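Local atomic coordinates of extracellular ligand-binding receptor (Rhodopseudomonas palustris, PDB entry 4F06), a protein that probably serves as the solute-binding component of an ABC transporter, capturing p-hydroxybenzoic acid and probably related lignin-derived aromatic compounds for uptake. Residues A[84-89]-A[107-112]; A[91-96]-A[112-117]. One frame throughout, in Å; residues are numbered along the deposited sequence. Where two conformers were deposited one is given.

Contact 1 of 2, residues A[84-89]-A[107-112]; sequences NAMAVA and SSITEK
Ser108, Ile109 and Lys112 receive the helix 82-88 through Ala85, Met86 and Ala89. The site belongs to a Rossmann-like lobe of a periplasmic binding protein: the helix lies in the connection between parallel strands 75-78 and 99-101, and the 3-10 segment 107-111 lies in the next connection, leading to strand 116-118. No hydrogen bond crosses between 84-89 and 107-112, and the 289 Å² of buried surface comes from side-chain packing.

At Ser108 the hydroxyl stands between the backbone N and the carbonyl carbon (chi1 63°). This brings OG to 3.3 Å from CE of Met86, a selenomethionine, in a close van der Waals contact. The Met86 side chain crosses those of Ile109 and Lys112 obliquely; its bend at chi2 (-69°) carries the terminal methyl to the 3-10 segment.

The same methyl also meets Ile109, whose CG1 is 3.6 Å from Met86 CE. The longer branch of Ile109 continues toward the helix, where CD1 lies 4.1 Å from Ala85 CB. Ala104, a residue of the ligand pocket, touches both Ala85 and Ile109 and links this packing to the pocket wall.

Two bonds hold the 3-10 turn in shape: Glu111 N donates to Ser108 O, and Lys112 N to Ile109 O at 3.1 Å. They lead into Lys112, which contributes its aliphatic part, while its ammonium end runs away from the helix. CG passes 3.8 Å from Met86 SE, and CB rests 3.6 Å from Ala89 CB.

Contact 2 of 2, residues A[91-96]-A[112-117]; sequences LLQEAK and KSPYIV
Tyr115 packs its ring against the backbone of the helix 92-95, with CD2 3.6 Å from Gln93 CA; Leu92 O lies at the ring edge, in its plane. Pro114 CG sits over one face, offset toward the rim. The phenol oxygen is hydrogen-bonded to Asp309 and accepts from a water that in turn accepts from Gln93 NE2, which restrains the far end of the ring.

Gln93 has CG anti to the backbone N (chi1 -177°) and runs extended across both neighbours: CG lies 3.8 Å from Tyr115 CE2, and CD 3.8 Å from Pro114 CG. Its amide plane stands 71° from the ring.

Leu92 reaches deeper, its CD1 3.6 Å from Ile116 CG1, the two side chains crossing at about a right angle. Beside it, Ser113 OG accepts from Tyr115 N (3.1 Å, 166°) and shares a water with Gln93 N. An alanine here would probably leave Tyr115 N without its acceptor and the water without one of its mates.

The Ser113 bond defines an ST turn within a type I beta turn, leading into edge strand 116-118 of the lobe's sheet.

Contacts 1 and 2 lie with their centres about 9 Å apart, and their segments alternate along the chain: the consecutive helices 82-88 and 92-95 pack on successive parts of the connection from strand 99-101 to strand 116-118. Lys112 belongs to both ranges but packs across only contact 1. The join is made largely by Ile116, whose CD1 lies 3.8 Å from Ala89 CB and 3.4 Å from Ile109 O. In contact 1 the Ile109 side chain comes within about 5 Å of a bound p-hydroxybenzoic acid. The centre of contact 2 lies about 21 Å from the centre of the chain, that of contact 1 about 14 Å.

Contact 1 of 2, residues A[84-89]-A[107-112]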
loop_
_atom_site.group_PDB
_atom_site.type_symbol
_atom_site.label_atom_id
_atom_site.label_comp_id
_atom_site.label_asym_id
_atom_site.label_seq_id
_atom_site.Cartn_x
_atom_site.Cartn_y
_atom_site.Cartn_z
ATOM N N ASN A 84 1.974 5.164 -12.668
ATOM C CA ASN A 84 1.860 3.997 -13.540
ATOM C C ASN A 84 0.447 3.473 -13.600
ATOM O O ASN A 84 -0.079 3.194 -14.690
ATOM C CB ASN A 84 2.864 2.926 -13.103
ATOM C CG ASN A 84 4.299 3.396 -13.267
ATOM O OD1 ASN A 84 4.608 4.278 -14.119
ATOM N ND2 ASN A 84 5.219 2.773 -12.519
ATOM N N ALA A 85 -0.231 3.413 -12.447
ATOM C CA ALA A 85 -1.648 3.044 -12.443
ATOM C C ALA A 85 -2.487 4.061 -13.233
ATOM O O ALA A 85 -3.408 3.676 -13.976
ATOM C CB ALA A 85 -2.179 2.973 -11.033
HETATM N N MSE A 86 -2.170 5.347 -13.106
HETATM C CA MSE A 86 -2.902 6.348 -13.878
HETATM C C MSE A 86 -2.760 6.198 -15.372
HETATM O O MSE A 86 -3.699 6.508 -16.110
HETATM C CB MSE A 86 -2.454 7.753 -13.459
HETATM C CG MSE A 86 -2.748 8.164 -12.017
HETATM SE SE MSE A 86 -4.611 8.397 -11.707
HETATM C CE MSE A 86 -4.438 9.330 -9.976
ATOM N N ALA A 87 -1.603 5.739 -15.827
ATOM C CA ALA A 87 -1.367 5.549 -17.257
ATOM C C ALA A 87 -2.179 4.384 -17.812
ATOM O O ALA A 87 -2.610 4.425 -18.964
ATOM C CB ALA A 87 0.129 5.327 -17.494
ATOM N N VAL A 88 -2.394 3.358 -17.001
ATOM C CA VAL A 88 -3.086 2.146 -17.463
ATOM C C VAL A 88 -4.616 2.319 -17.373
ATOM O O VAL A 88 -5.347 1.826 -18.229
ATOM C CB VAL A 88 -2.615 0.919 -16.644
ATOM C CG1 VAL A 88 -3.419 -0.309 -17.023
ATOM C CG2 VAL A 88 -1.136 0.698 -16.902
ATOM N N ALA A 89 -5.094 3.065 -16.364
ATOM C CA ALA A 89 -6.541 3.194 -16.100
ATOM C C ALA A 89 -7.418 3.505 -17.334
ATOM O O ALA A 89 -8.448 2.849 -17.510
ATOM C CB ALA A 89 -6.753 4.242 -15.024
ATOM N N SER A 107 -6.122 8.452 -3.930
ATOM C CA SER A 107 -7.578 8.187 -3.851
ATOM C C SER A 107 -8.233 8.177 -5.220
ATOM O O SER A 107 -9.048 7.303 -5.497
ATOM C CB SER A 107 -8.275 9.233 -2.966
ATOM O OG SER A 107 -7.989 9.035 -1.599
ATOM N N SER A 108 -7.916 9.145 -6.076
ATOM C CA SER A 108 -8.641 9.301 -7.328
ATOM C C SER A 108 -8.403 8.188 -8.339
ATOM O O SER A 108 -9.096 8.162 -9.355
ATOM C CB SER A 108 -8.323 10.642 -7.982
ATOM O OG SER A 108 -6.941 10.671 -8.318
ATOM N N ILE A 109 -7.453 7.270 -8.110
ATOM C CA ILE A 109 -7.207 6.223 -9.112
ATOM C C ILE A 109 -8.507 5.476 -9.418
ATOM O O ILE A 109 -8.773 5.149 -10.567
ATOM C CB ILE A 109 -6.112 5.274 -8.627
ATOM C CG1 ILE A 109 -4.753 5.995 -8.586
ATOM C CG2 ILE A 109 -6.053 4.026 -9.523
ATOM C CD1 ILE A 109 -3.638 5.182 -7.943
ATOM N N THR A 110 -9.316 5.134 -8.406
ATOM C CA THR A 110 -10.531 4.336 -8.664
ATOM C C THR A 110 -11.551 5.108 -9.509
ATOM O O THR A 110 -12.387 4.470 -10.134
ATOM C CB THR A 110 -11.171 3.841 -7.349
ATOM O OG1 THR A 110 -11.387 4.984 -6.501
ATOM C CG2 THR A 110 -10.308 2.823 -6.627
ATOM N N GLU A 111 -11.463 6.433 -9.518
ATOM C CA GLU A 111 -12.392 7.239 -10.305
ATOM C C GLU A 111 -12.032 7.253 -11.784
ATOM O O GLU A 111 -12.802 7.781 -12.588
ATOM C CB GLU A 111 -12.445 8.699 -9.789
ATOM C CG GLU A 111 -12.949 8.788 -8.347
ATOM C CD GLU A 111 -12.862 10.235 -7.885
ATOM O OE1 GLU A 111 -11.717 10.800 -7.814
ATOM O OE2 GLU A 111 -13.914 10.805 -7.583
ATOM N N LYS A 112 -10.886 6.684 -12.161
ATOM C CA LYS A 112 -10.423 6.812 -13.550
ATOM C C LYS A 112 -10.917 5.674 -14.465
ATOM O O LYS A 112 -10.678 5.712 -15.676
ATOM C CB LYS A 112 -8.871 6.817 -13.600
ATOM C CG LYS A 112 -8.250 7.906 -12.747
ATOM C CD LYS A 112 -8.703 9.296 -13.140
ATOM C CE LYS A 112 -7.988 10.314 -12.268
ATOM N NZ LYS A 112 -8.350 11.706 -12.620
#

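Contact 2 of 2, residues A[91-96]-A[112-117]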
loop_
_atom_site.group_PDB
_atom_site.type_symbol
_atom_site.label_atom_id
_atom_site.label_comp_id
_atom_site.label_asym_id
_atom_site.label_seq_id
_atom_site.Cartn_x
_atom_site.Cartn_y
_atom_site.Cartn_z
ATOM N N LEU A 91 -7.208 2.724 -20.354
ATOM C CA LEU A 91 -7.199 1.636 -21.372
ATOM C C LEU A 91 -8.302 0.635 -21.098
ATOM O O LEU A 91 -8.711 -0.113 -21.981
ATOM C CB LEU A 91 -5.797 0.835 -21.382
ATOM C CG LEU A 91 -4.527 1.631 -21.505
ATOM C CD1 LEU A 91 -3.408 0.657 -21.375
ATOM C CD2 LEU A 91 -4.523 2.283 -22.877
ATOM N N LEU A 92 -8.652 0.512 -19.827
ATOM C CA LEU A 92 -9.293 -0.718 -19.344
ATOM C C LEU A 92 -10.689 -0.934 -19.896
ATOM O O LEU A 92 -11.044 -2.065 -20.254
ATOM C CB LEU A 92 -9.385 -0.715 -17.813
ATOM C CG LEU A 92 -8.043 -0.557 -17.076
ATOM C CD1 LEU A 92 -8.317 -0.331 -15.599
ATOM C CD2 LEU A 92 -7.136 -1.772 -17.349
ATOM N N GLN A 93 -11.486 0.144 -19.977
ATOM C CA GLN A 93 -12.863 -0.070 -20.335
ATOM C C GLN A 93 -12.980 -0.473 -21.812
ATOM O O GLN A 93 -13.678 -1.454 -22.163
ATOM C CB GLN A 93 -13.686 1.157 -20.029
ATOM C CG GLN A 93 -15.176 0.992 -20.312
ATOM C CD GLN A 93 -15.966 2.207 -19.910
ATOM O OE1 GLN A 93 -15.434 3.295 -19.685
ATOM N NE2 GLN A 93 -17.294 2.023 -19.825
ATOM N N GLU A 94 -12.263 0.218 -22.709
ATOM C CA GLU A 94 -12.274 -0.164 -24.121
ATOM C C GLU A 94 -11.720 -1.573 -24.316
ATOM O O GLU A 94 -12.201 -2.320 -25.187
ATOM C CB GLU A 94 -11.519 0.884 -24.971
ATOM C CG GLU A 94 -11.522 0.605 -26.468
ATOM C CD GLU A 94 -12.902 0.719 -27.089
ATOM O OE1 GLU A 94 -13.848 1.258 -26.453
ATOM O OE2 GLU A 94 -13.027 0.303 -28.264
ATOM N N ALA A 95 -10.695 -1.938 -23.530
ATOM C CA ALA A 95 -10.130 -3.300 -23.649
ATOM C C ALA A 95 -10.988 -4.372 -23.001
ATOM O O ALA A 95 -10.786 -5.552 -23.230
ATOM C CB ALA A 95 -8.726 -3.345 -23.028
ATOM N N LYS A 96 -11.947 -3.938 -22.185
ATOM C CA LYS A 96 -12.831 -4.831 -21.397
ATOM C C LYS A 96 -12.040 -5.726 -20.447
ATOM O O LYS A 96 -12.341 -6.911 -20.283
ATOM C CB LYS A 96 -13.789 -5.637 -22.282
ATOM C CG LYS A 96 -14.715 -4.756 -23.110
ATOM C CD LYS A 96 -15.718 -5.594 -23.906
ATOM C CE LYS A 96 -16.661 -4.701 -24.708
ATOM N NZ LYS A 96 -17.636 -4.024 -23.809
ATOM N N LYS A 112 -10.886 6.684 -12.161
ATOM C CA LYS A 112 -10.423 6.812 -13.550
ATOM C C LYS A 112 -10.917 5.674 -14.465
ATOM O O LYS A 112 -10.678 5.712 -15.676
ATOM C CB LYS A 112 -8.871 6.817 -13.600
ATOM C CG LYS A 112 -8.250 7.906 -12.747
ATOM C CD LYS A 112 -8.703 9.296 -13.140
ATOM C CE LYS A 112 -7.988 10.314 -12.268
ATOM N NZ LYS A 112 -8.350 11.706 -12.620
ATOM N N SER A 113 -11.615 4.687 -13.903
ATOM C CA SER A 113 -12.207 3.648 -14.733
ATOM C C SER A 113 -13.268 2.961 -13.919
ATOM O O SER A 113 -13.035 2.715 -12.743
ATOM C CB SER A 113 -11.169 2.576 -15.088
ATOM O OG SER A 113 -11.758 1.522 -15.836
ATOM N N PRO A 114 -14.372 2.507 -14.528
ATOM C CA PRO A 114 -15.351 1.704 -13.796
ATOM C C PRO A 114 -14.816 0.305 -13.458
ATOM O O PRO A 114 -15.390 -0.378 -12.621
ATOM C CB PRO A 114 -16.537 1.569 -14.776
ATOM C CG PRO A 114 -15.895 1.721 -16.138
ATOM C CD PRO A 114 -14.816 2.789 -15.914
ATOM N N TYR A 115 -13.707 -0.098 -14.079
ATOM C CA TYR A 115 -13.240 -1.486 -13.972
ATOM C C TYR A 115 -12.006 -1.631 -13.087
ATOM O O TYR A 115 -11.307 -2.620 -13.185
ATOM C CB TYR A 115 -12.973 -2.082 -15.365
ATOM C CG TYR A 115 -14.158 -2.172 -16.289
ATOM C CD1 TYR A 115 -15.487 -2.215 -15.835
ATOM C CD2 TYR A 115 -13.936 -2.256 -17.661
ATOM C CE1 TYR A 115 -16.557 -2.307 -16.726
ATOM C CE2 TYR A 115 -14.981 -2.414 -18.539
ATOM C CZ TYR A 115 -16.288 -2.407 -18.081
ATOM O OH TYR A 115 -17.321 -2.581 -18.979
ATOM N N ILE A 116 -11.769 -0.671 -12.201
ATOM C CA ILE A 116 -10.701 -0.791 -11.234
ATOM C C ILE A 116 -11.289 -1.185 -9.859
ATOM O O ILE A 116 -12.329 -0.652 -9.421
ATOM C CB ILE A 116 -9.975 0.571 -11.065
ATOM C CG1 ILE A 116 -9.175 0.860 -12.306
ATOM C CG2 ILE A 116 -9.065 0.541 -9.824
ATOM C CD1 ILE A 116 -8.641 2.268 -12.371
ATOM N N VAL A 117 -10.635 -2.141 -9.197
ATOM C CA VAL A 117 -10.888 -2.397 -7.776
ATOM C C VAL A 117 -9.564 -2.421 -7.061
ATOM O O VAL A 117 -8.586 -2.862 -7.651
ATOM C CB VAL A 117 -11.719 -3.696 -7.585
ATOM C CG1 VAL A 117 -10.982 -4.913 -8.158
ATOM C CG2 VAL A 117 -12.151 -3.919 -6.128
HETATM O O HOH W 1 -11.067 2.469 -18.343
HETATM O O HOH W 2 -18.162 -0.591 -21.084
#